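Local coordinates for protein 30kLP (PDB 3K8H) that increases the permeability of lipid vesicles, alters membrane permeability at acidic pH and might take part in ligand transport at the outer membrane, at residues Y202-Q207 with L236-G241. Residues are numbered along the deposited sequence; the frame is centred on the assembly and turned at random.
Sequences YTLSLQ and LIIEDG
Tyr-202 lays its ring over Gly-241 where a G1 beta bulge interrupts this antiparallel pairing, a worked example of how a glycine in a bulge can receive an aromatic neighbour. Strands 199-207 and 235-244 are adjacent in the beta half-barrel of the protein. In the bulge two residues, Asp-240 and Gly-241, stand opposite the single Tyr-202: Tyr-202 N donates to Gly-241 O and Tyr-202 O accepts from Gly-241 N, while the bond from Asp-240 N to that same oxygen is weak.

The tyrosine can be followed outward from CB. A chi1 of 66° sets CG between the backbone N and the carbonyl carbon, swinging the ring across to the partner strand. Tyr-202 CD1 comes 3.6 Å from Gly-241 O, and Tyr-202 CE1 lies 3.4 Å from Gly-241 C. Tyr-202 CZ approaches Gly-241 CA at 3.6 Å, and OH passes near the same carbon. Obliquely to the ring, Tyr-202 CE2 meets Ile-238 CG2 at 4.0 Å. Gly-241 CA stands only 22° off the ring normal, a CH-pi contact over the face.

Beyond the bulge, regular pairing resumes. Leu-204 with Ile-238 and Leu-206 with Leu-236 are hydrogen-bonded pairs whose side chains share the tyrosine's face of the sheet, which helix 169-177 covers through Leu-177, Leu-176 and Ile-173. The reverse face carries Thr-203, Ser-205, Ile-237 and Glu-239; there Thr-203 CG2 rests 3.9 Å from Glu-239 CG. On the apolar side, the side chains of Leu-204 and Ile-238 lie alongside each other and extend in the same direction, and the closest approach is between Leu-204 CD1 and Ile-238 CD1, 3.8 Å apart.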
loop_
_atom_site.group_PDB
_atom_site.type_symbol
_atom_site.label_atom_id
_atom_site.label_comp_id
_atom_site.label_asym_id
_atom_site.label_seq_id
_atom_site.Cartn_x
_atom_site.Cartn_y
_atom_site.Cartn_z
ATOM N N TYR A 202 10.499 -11.445 -2.166
ATOM C CA TYR A 202 10.210 -12.539 -3.091
ATOM C C TYR A 202 10.209 -12.084 -4.528
ATOM O O TYR A 202 9.999 -10.900 -4.816
ATOM C CB TYR A 202 8.880 -13.247 -2.752
ATOM C CG TYR A 202 7.651 -12.395 -2.931
ATOM C CD1 TYR A 202 7.045 -11.766 -1.838
ATOM C CD2 TYR A 202 7.094 -12.200 -4.200
ATOM C CE1 TYR A 202 5.921 -10.972 -2.003
ATOM C CE2 TYR A 202 5.980 -11.417 -4.374
ATOM C CZ TYR A 202 5.396 -10.803 -3.274
ATOM O OH TYR A 202 4.289 -10.017 -3.466
ATOM N N THR A 203 10.483 -13.024 -5.424
ATOM C CA THR A 203 10.183 -12.837 -6.837
ATOM C C THR A 203 9.373 -14.053 -7.253
ATOM O O THR A 203 9.533 -15.127 -6.681
ATOM C CB THR A 203 11.451 -12.703 -7.724
ATOM O OG1 THR A 203 12.220 -13.905 -7.657
ATOM C CG2 THR A 203 12.316 -11.572 -7.254
ATOM N N LEU A 204 8.500 -13.872 -8.236
ATOM C CA LEU A 204 7.655 -14.934 -8.735
ATOM C C LEU A 204 7.410 -14.757 -10.228
ATOM O O LEU A 204 7.484 -13.641 -10.751
ATOM C CB LEU A 204 6.314 -14.963 -7.977
ATOM C CG LEU A 204 5.295 -13.812 -8.101
ATOM C CD1 LEU A 204 4.370 -13.942 -9.322
ATOM C CD2 LEU A 204 4.445 -13.740 -6.841
ATOM N N SER A 205 7.112 -15.859 -10.903
ATOM C CA SER A 205 6.483 -15.797 -12.208
ATOM C C SER A 205 5.277 -16.712 -12.228
ATOM O O SER A 205 5.291 -17.777 -11.625
ATOM C CB SER A 205 7.449 -16.159 -13.336
ATOM O OG SER A 205 8.229 -17.263 -12.977
ATOM N N LEU A 206 4.243 -16.282 -12.937
ATOM C CA LEU A 206 2.972 -16.961 -12.959
ATOM C C LEU A 206 2.543 -17.104 -14.419
ATOM O O LEU A 206 2.430 -16.112 -15.139
ATOM C CB LEU A 206 1.962 -16.134 -12.154
ATOM C CG LEU A 206 0.469 -16.466 -12.190
ATOM C CD1 LEU A 206 0.165 -17.855 -11.613
ATOM C CD2 LEU A 206 -0.320 -15.386 -11.464
ATOM N N GLN A 207 2.337 -18.340 -14.863
ATOM C CA GLN A 207 1.832 -18.586 -16.205
ATOM C C GLN A 207 0.419 -18.036 -16.276
ATOM O O GLN A 207 -0.386 -18.273 -15.376
ATOM C CB GLN A 207 1.847 -20.087 -16.534
ATOM C CG GLN A 207 3.241 -20.712 -16.638
ATOM C CD GLN A 207 3.957 -20.417 -17.967
ATOM O OE1 GLN A 207 3.382 -19.824 -18.892
ATOM N NE2 GLN A 207 5.218 -20.843 -18.064
ATOM N N LEU A 236 3.654 -13.597 -15.960
ATOM C CA LEU A 236 3.655 -12.379 -15.161
ATOM C C LEU A 236 4.783 -12.481 -14.142
ATOM O O LEU A 236 4.919 -13.496 -13.465
ATOM C CB LEU A 236 2.295 -12.180 -14.485
ATOM C CG LEU A 236 2.157 -11.130 -13.370
ATOM C CD1 LEU A 236 2.626 -9.762 -13.818
ATOM C CD2 LEU A 236 0.719 -11.072 -12.864
ATOM N N ILE A 237 5.604 -11.439 -14.066
ATOM C CA ILE A 237 6.761 -11.411 -13.173
ATOM C C ILE A 237 6.672 -10.262 -12.176
ATOM O O ILE A 237 6.423 -9.116 -12.545
ATOM C CB ILE A 237 8.090 -11.326 -13.958
ATOM C CG1 ILE A 237 8.319 -12.633 -14.731
ATOM C CG2 ILE A 237 9.270 -11.054 -13.011
ATOM C CD1 ILE A 237 9.273 -12.504 -15.878
ATOM N N ILE A 238 6.861 -10.603 -10.908
ATOM C CA ILE A 238 6.891 -9.648 -9.822
ATOM C C ILE A 238 8.224 -9.827 -9.130
ATOM O O ILE A 238 8.588 -10.941 -8.788
ATOM C CB ILE A 238 5.746 -9.915 -8.816
ATOM C CG1 ILE A 238 4.378 -9.798 -9.504
ATOM C CG2 ILE A 238 5.850 -8.994 -7.597
ATOM C CD1 ILE A 238 3.242 -10.384 -8.694
ATOM N N GLU A 239 8.950 -8.727 -8.941
ATOM C CA GLU A 239 10.253 -8.732 -8.279
ATOM C C GLU A 239 10.278 -7.721 -7.154
ATOM O O GLU A 239 9.825 -6.592 -7.320
ATOM C CB GLU A 239 11.357 -8.363 -9.261
ATOM C CG GLU A 239 11.585 -9.353 -10.366
ATOM C CD GLU A 239 12.618 -8.864 -11.352
ATOM O OE1 GLU A 239 13.580 -9.620 -11.610
ATOM O OE2 GLU A 239 12.467 -7.728 -11.859
ATOM N N ASP A 240 10.844 -8.131 -6.024
ATOM C CA ASP A 240 10.962 -7.296 -4.828
ATOM C C ASP A 240 9.602 -6.978 -4.193
ATOM O O ASP A 240 9.385 -5.887 -3.671
ATOM C CB ASP A 240 11.782 -6.027 -5.118
ATOM C CG ASP A 240 13.133 -6.338 -5.726
ATOM O OD1 ASP A 240 13.714 -7.381 -5.356
ATOM O OD2 ASP A 240 13.614 -5.553 -6.578
ATOM N N GLY A 241 8.686 -7.941 -4.248
ATOM C CA GLY A 241 7.485 -7.882 -3.425
ATOM C C GLY A 241 7.896 -8.211 -2.004
ATOM O O GLY A 241 8.985 -8.742 -1.773
#